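Local coordinates for protein minor fimbrium anchoring subunit Mfa2 (Porphyromonas gingivalis, PDB 5NFI) that fixes the minor (Mfa1) fimbriae of this periodontal pathogen in the outer membrane and regulates their length, without being part of the fimbrium itself, at residues K162-G168 and A179-Y184. Numbering follows the deposited sequence.
Sequences KLASSNG and ADSTYY
Strands 159-165 and 182-190 form an antiparallel ladder in the large mixed sheet of this fimbrillin-superfamily protein; the residues linking them include strand 169-171 of a second, smaller sheet. The axes of 162-165 and 182-184 approach to 4.6 Å, with 146° between their N-to-C directions. Ser165 and Thr182 form a hydrogen-bonded pair (Ser165 N to Thr182 O 2.9 Å, Thr182 N to Ser165 O 2.8 Å), and Ala164 faces Tyr183 in a non-hydrogen-bonded pair with CA atoms 4.4 Å apart. Tyr184 N then donates to Leu163 O at 3.0 Å, while a water takes the place of the return bond, accepting from Leu163 N (2.9 Å) and donating to Tyr184 O (3.0 Å). Beyond the strand, Ser166 centres an inverse gamma turn (phi/psi -82/59°), with a weak hydrogen bond from Asn167 N to Ser165 O; the m rotamer of Ser166 sets Ser166 OG 3.1 Å from Ser181 OG in a hydroxyl-hydroxyl hydrogen bond. On one face, Ala164 CB makes a CH-pi contact with the Tyr183 ring, 3.9 Å from its centroid; Trp103 also meets this ring. On the other, Ser165 OG is hydrogen-bonded to Asn211 OD1 and Thr182 OG1 to Gln99 OE1. Tyr184, chi1 -71°, reaches the turn, where Tyr184 OH donates to Asn167 OD1 at 2.7 Å.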
loop_
_atom_site.group_PDB
_atom_site.type_symbol
_atom_site.label_atom_id
_atom_site.label_comp_id
_atom_site.label_asym_id
_atom_site.label_seq_id
_atom_site.Cartn_x
_atom_site.Cartn_y
_atom_site.Cartn_z
ATOM N N LYS A 162 2.882 -11.180 -14.358
ATOM C CA LYS A 162 3.219 -11.339 -12.964
ATOM C C LYS A 162 3.698 -10.037 -12.380
ATOM O O LYS A 162 4.364 -9.246 -13.051
ATOM C CB LYS A 162 4.291 -12.400 -12.777
ATOM C CG LYS A 162 3.853 -13.784 -13.147
ATOM C CD LYS A 162 4.905 -14.778 -12.743
ATOM C CE LYS A 162 4.791 -16.055 -13.560
ATOM N NZ LYS A 162 5.689 -17.139 -13.032
ATOM N N LEU A 163 3.362 -9.838 -11.110
ATOM C CA LEU A 163 3.754 -8.656 -10.369
ATOM C C LEU A 163 4.353 -9.062 -9.028
ATOM O O LEU A 163 3.636 -9.533 -8.119
ATOM C CB LEU A 163 2.550 -7.742 -10.162
ATOM C CG LEU A 163 2.767 -6.422 -9.423
ATOM C CD1 LEU A 163 3.603 -5.449 -10.247
ATOM C CD2 LEU A 163 1.421 -5.824 -9.094
ATOM N N ALA A 164 5.665 -8.890 -8.911
ATOM C CA ALA A 164 6.372 -9.198 -7.680
ATOM C C ALA A 164 6.758 -7.922 -6.938
ATOM O O ALA A 164 7.163 -6.930 -7.546
ATOM C CB ALA A 164 7.600 -10.023 -7.960
ATOM N N SER A 165 6.642 -7.941 -5.619
ATOM C CA SER A 165 7.079 -6.788 -4.859
ATOM C C SER A 165 7.384 -7.165 -3.427
ATOM O O SER A 165 6.641 -7.919 -2.814
ATOM C CB SER A 165 6.015 -5.703 -4.909
ATOM O OG SER A 165 6.414 -4.579 -4.151
ATOM N N SER A 166 8.478 -6.646 -2.891
ATOM C CA SER A 166 8.771 -6.813 -1.469
ATOM C C SER A 166 8.019 -5.787 -0.650
ATOM O O SER A 166 8.629 -4.986 0.058
ATOM C CB SER A 166 10.272 -6.689 -1.208
ATOM O OG SER A 166 10.965 -7.745 -1.852
ATOM N N ASN A 167 6.695 -5.804 -0.752
ATOM C CA ASN A 167 5.866 -4.821 -0.061
ATOM C C ASN A 167 4.720 -5.421 0.781
ATOM O O ASN A 167 3.643 -4.824 0.881
ATOM C CB ASN A 167 5.292 -3.834 -1.089
ATOM C CG ASN A 167 4.331 -4.497 -2.052
ATOM O OD1 ASN A 167 4.342 -5.708 -2.203
ATOM N ND2 ASN A 167 3.482 -3.709 -2.696
ATOM N N GLY A 168 4.938 -6.580 1.396
ATOM C CA GLY A 168 3.875 -7.240 2.144
ATOM C C GLY A 168 4.037 -7.141 3.652
ATOM O O GLY A 168 3.278 -7.728 4.417
ATOM N N ALA A 179 11.647 -7.611 3.280
ATOM C CA ALA A 179 11.128 -8.970 3.133
ATOM C C ALA A 179 11.472 -9.547 1.750
ATOM O O ALA A 179 11.905 -8.820 0.860
ATOM C CB ALA A 179 9.622 -8.983 3.354
ATOM N N ASP A 180 11.283 -10.852 1.573
ATOM C CA ASP A 180 11.333 -11.449 0.246
ATOM C C ASP A 180 10.217 -10.888 -0.601
ATOM O O ASP A 180 9.214 -10.416 -0.078
ATOM C CB ASP A 180 11.199 -12.960 0.304
ATOM C CG ASP A 180 12.426 -13.618 0.835
ATOM O OD1 ASP A 180 13.409 -12.887 1.083
ATOM O OD2 ASP A 180 12.416 -14.864 0.977
ATOM N N SER A 181 10.378 -10.958 -1.912
ATOM C CA SER A 181 9.356 -10.452 -2.800
ATOM C C SER A 181 8.106 -11.281 -2.673
ATOM O O SER A 181 8.148 -12.397 -2.195
ATOM C CB SER A 181 9.842 -10.440 -4.253
ATOM O OG SER A 181 10.396 -9.171 -4.565
ATOM N N THR A 182 6.994 -10.716 -3.107
ATOM C CA THR A 182 5.705 -11.359 -3.006
ATOM C C THR A 182 5.025 -11.286 -4.353
ATOM O O THR A 182 4.912 -10.211 -4.947
ATOM C CB THR A 182 4.805 -10.680 -1.952
ATOM O OG1 THR A 182 5.441 -10.709 -0.670
ATOM C CG2 THR A 182 3.474 -11.375 -1.866
ATOM N N TYR A 183 4.569 -12.421 -4.848
ATOM C CA TYR A 183 3.837 -12.407 -6.092
ATOM C C TYR A 183 2.375 -12.128 -5.796
ATOM O O TYR A 183 1.826 -12.670 -4.848
ATOM C CB TYR A 183 4.033 -13.725 -6.846
ATOM C CG TYR A 183 5.356 -13.758 -7.556
ATOM C CD1 TYR A 183 6.510 -14.167 -6.905
ATOM C CD2 TYR A 183 5.463 -13.332 -8.878
ATOM C CE1 TYR A 183 7.737 -14.176 -7.561
ATOM C CE2 TYR A 183 6.681 -13.337 -9.545
ATOM C CZ TYR A 183 7.813 -13.755 -8.881
ATOM O OH TYR A 183 9.020 -13.747 -9.547
ATOM N N TYR A 184 1.753 -11.264 -6.597
ATOM C CA TYR A 184 0.326 -10.978 -6.423
ATOM C C TYR A 184 -0.554 -11.644 -7.486
ATOM O O TYR A 184 -0.222 -11.636 -8.680
ATOM C CB TYR A 184 0.086 -9.468 -6.411
ATOM C CG TYR A 184 0.608 -8.833 -5.153
ATOM C CD1 TYR A 184 1.928 -8.420 -5.064
ATOM C CD2 TYR A 184 -0.209 -8.676 -4.039
ATOM C CE1 TYR A 184 2.414 -7.851 -3.916
ATOM C CE2 TYR A 184 0.266 -8.108 -2.888
ATOM C CZ TYR A 184 1.576 -7.694 -2.829
ATOM O OH TYR A 184 2.058 -7.129 -1.674
HETATM O O HOH W 1 2.219 -12.366 -10.174
#